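Side-chain contact in Blo t 1 allergen (Blomia tropicalis, PDB 5JT8), which is a mite allergen of the papain family, made with an inhibitory-type propeptide and probably acting as a cysteine protease once that segment is removed: residues A[189-194]-A[327-332]. Residues are numbered along the deposited sequence; the frame is centred on the assembly and turned at random.
Unlike the reference sequence in segment 327-332: Tyr-327 (reference Phe).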
loop_
_atom_site.group_PDB
_atom_site.type_symbol
_atom_site.label_atom_id
_atom_site.label_comp_id
_atom_site.label_asym_id
_atom_site.label_seq_id
_atom_site.Cartn_x
_atom_site.Cartn_y
_atom_site.Cartn_z
ATOM N N GLU A 189 1.957 -5.460 -12.716
ATOM C CA GLU A 189 1.499 -4.898 -13.961
ATOM C C GLU A 189 1.951 -3.452 -14.077
ATOM O O GLU A 189 2.311 -3.004 -15.163
ATOM C CB GLU A 189 -0.006 -5.012 -14.062
ATOM C CG GLU A 189 -0.516 -6.446 -14.302
ATOM C CD GLU A 189 -0.124 -7.018 -15.665
ATOM O OE1 GLU A 189 0.980 -7.582 -15.779
ATOM O OE2 GLU A 189 -0.920 -6.913 -16.627
ATOM N N ALA A 190 1.968 -2.739 -12.951
ATOM C CA ALA A 190 2.417 -1.353 -12.943
ATOM C C ALA A 190 3.899 -1.237 -13.306
ATOM O O ALA A 190 4.282 -0.381 -14.105
ATOM C CB ALA A 190 2.145 -0.718 -11.567
ATOM N N PHE A 191 4.738 -2.089 -12.704
ATOM C CA PHE A 191 6.159 -2.107 -13.035
ATOM C C PHE A 191 6.366 -2.451 -14.497
ATOM O O PHE A 191 7.232 -1.882 -15.149
ATOM C CB PHE A 191 6.913 -3.111 -12.167
ATOM C CG PHE A 191 7.090 -2.670 -10.758
ATOM C CD1 PHE A 191 7.588 -1.398 -10.474
ATOM C CD2 PHE A 191 6.736 -3.504 -9.715
ATOM C CE1 PHE A 191 7.742 -0.983 -9.170
ATOM C CE2 PHE A 191 6.890 -3.101 -8.399
ATOM C CZ PHE A 191 7.396 -1.843 -8.121
ATOM N N LYS A 192 5.572 -3.402 -14.999
ATOM C CA LYS A 192 5.607 -3.768 -16.419
ATOM C C LYS A 192 5.432 -2.519 -17.292
ATOM O O LYS A 192 6.131 -2.322 -18.289
ATOM C CB LYS A 192 4.516 -4.798 -16.725
ATOM C CG LYS A 192 4.378 -5.181 -18.187
ATOM C CD LYS A 192 3.233 -6.183 -18.409
ATOM C CE LYS A 192 3.514 -7.506 -17.701
ATOM N NZ LYS A 192 2.344 -8.432 -17.780
ATOM N N TYR A 193 4.486 -1.675 -16.904
ATOM C CA TYR A 193 4.217 -0.450 -17.626
ATOM C C TYR A 193 5.413 0.501 -17.500
ATOM O O TYR A 193 5.773 1.207 -18.437
ATOM C CB TYR A 193 2.940 0.194 -17.098
ATOM C CG TYR A 193 2.542 1.430 -17.845
ATOM C CD1 TYR A 193 3.041 2.674 -17.472
ATOM C CD2 TYR A 193 1.663 1.360 -18.929
ATOM C CE1 TYR A 193 2.696 3.812 -18.158
ATOM C CE2 TYR A 193 1.300 2.500 -19.623
ATOM C CZ TYR A 193 1.814 3.724 -19.228
ATOM O OH TYR A 193 1.464 4.865 -19.900
ATOM N N MET A 194 6.043 0.487 -16.341
ATOM C CA MET A 194 7.197 1.336 -16.102
ATOM C C MET A 194 8.393 0.911 -16.956
ATOM O O MET A 194 9.224 1.731 -17.326
ATOM C CB MET A 194 7.552 1.311 -14.618
ATOM C CG MET A 194 6.620 2.162 -13.786
ATOM S SD MET A 194 7.339 2.399 -12.162
ATOM C CE MET A 194 5.904 2.103 -11.131
ATOM N N TYR A 327 3.012 -11.816 -1.121
ATOM C CA TYR A 327 3.280 -11.310 -2.464
ATOM C C TYR A 327 4.236 -10.138 -2.444
ATOM O O TYR A 327 3.836 -8.976 -2.593
ATOM C CB TYR A 327 1.985 -10.872 -3.156
ATOM C CG TYR A 327 0.921 -11.928 -3.211
ATOM C CD1 TYR A 327 1.025 -13.002 -4.090
ATOM C CD2 TYR A 327 -0.200 -11.851 -2.393
ATOM C CE1 TYR A 327 0.035 -13.968 -4.155
ATOM C CE2 TYR A 327 -1.184 -12.815 -2.444
ATOM C CZ TYR A 327 -1.061 -13.872 -3.323
ATOM O OH TYR A 327 -2.043 -14.822 -3.375
ATOM N N VAL A 328 5.509 -10.446 -2.278
ATOM C CA VAL A 328 6.517 -9.427 -2.164
ATOM C C VAL A 328 7.235 -9.268 -3.501
ATOM O O VAL A 328 7.689 -10.259 -4.092
ATOM C CB VAL A 328 7.503 -9.779 -1.059
ATOM C CG1 VAL A 328 8.543 -8.681 -0.897
ATOM C CG2 VAL A 328 6.735 -10.009 0.256
ATOM N N THR A 329 7.330 -8.027 -3.970
ATOM C CA THR A 329 7.903 -7.746 -5.283
ATOM C C THR A 329 8.902 -6.623 -5.209
ATOM O O THR A 329 8.591 -5.568 -4.665
ATOM C CB THR A 329 6.828 -7.340 -6.300
ATOM O OG1 THR A 329 5.877 -8.396 -6.441
ATOM C CG2 THR A 329 7.464 -7.015 -7.670
ATOM N N TYR A 330 10.096 -6.830 -5.762
ATOM C CA TYR A 330 11.059 -5.733 -5.865
ATOM C C TYR A 330 11.258 -5.319 -7.331
ATOM O O TYR A 330 10.863 -6.036 -8.255
ATOM C CB TYR A 330 12.402 -6.120 -5.220
ATOM C CG TYR A 330 13.193 -7.239 -5.923
ATOM C CD1 TYR A 330 13.014 -8.568 -5.574
ATOM C CD2 TYR A 330 14.145 -6.949 -6.898
ATOM C CE1 TYR A 330 13.749 -9.585 -6.182
ATOM C CE2 TYR A 330 14.896 -7.958 -7.504
ATOM C CZ TYR A 330 14.686 -9.277 -7.136
ATOM O OH TYR A 330 15.411 -10.291 -7.717
ATOM N N ALA A 331 11.836 -4.144 -7.541
ATOM C CA ALA A 331 12.113 -3.691 -8.891
ATOM C C ALA A 331 13.582 -3.336 -9.040
ATOM O O ALA A 331 14.317 -3.235 -8.051
ATOM C CB ALA A 331 11.228 -2.481 -9.256
ATOM N N THR A 332 13.987 -3.133 -10.285
ATOM C CA THR A 332 15.373 -2.892 -10.641
ATOM C C THR A 332 15.444 -1.758 -11.653
ATOM O O THR A 332 14.747 -1.806 -12.677
ATOM C CB THR A 332 16.003 -4.152 -11.255
ATOM O OG1 THR A 332 15.893 -5.227 -10.315
ATOM C CG2 THR A 332 17.462 -3.906 -11.603
#
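A chi1 of -73° turns the ring of Phe-191 away from its carbonyl carbon, and the ring reaches from helix 187-196 to strand 329-332. In Thr-329, a chi1 of -60° swings the methyl CG2 anti to the backbone N and puts OG1 beside it, so that carbon rather than oxygen meets the ring. One aromatic side chain thus spans the gap between a helix and a strand whose backbones stay well apart: Phe-191 CA and Ala-331 CA, the nearest such pair, are 7.4 Å from each other.

The methyl of Ala-331 rests over one face of the ring in a CH-pi contact, Ala-331 CB lying 4.0 Å from the centroid of the Phe-191 ring and 19° off its normal. The displacement is toward the CE1 corner of the rim, where Ala-331 CB comes within 3.8 Å of Phe-191 CE1, with CD1 and CZ about equally far on either side of it. Thr-329 CG2 approaches CD2 and CE2 obliquely, 4.0 Å from Phe-191 CE2, across the ring from CE1 but on the same side of its plane as the alanine methyl.

In the two-domain papain fold the chain's last strand runs back to the helical domain. As in papain, the contact fastens this C-terminal end onto helix 187-196, near the junction with the beta-rich domain, where Val-251 of strand 250-254 also touches the ring. Strand 329-332 pairs antiparallel with strand 227-230. The same ring also touches Ala-142 of helix 139-154 and Tyr-228. Tyr-330, between the two touching residues, directs its CB away from the helix and stacks its ring with His-247. One turn of the helix carries a salt bridge, Lys-192 NZ to Glu-189 OE1 at 2.6 Å, which uses the syn lone pair of the carboxylate oxygen, while Gln-178 N donates to Glu-189 OE2.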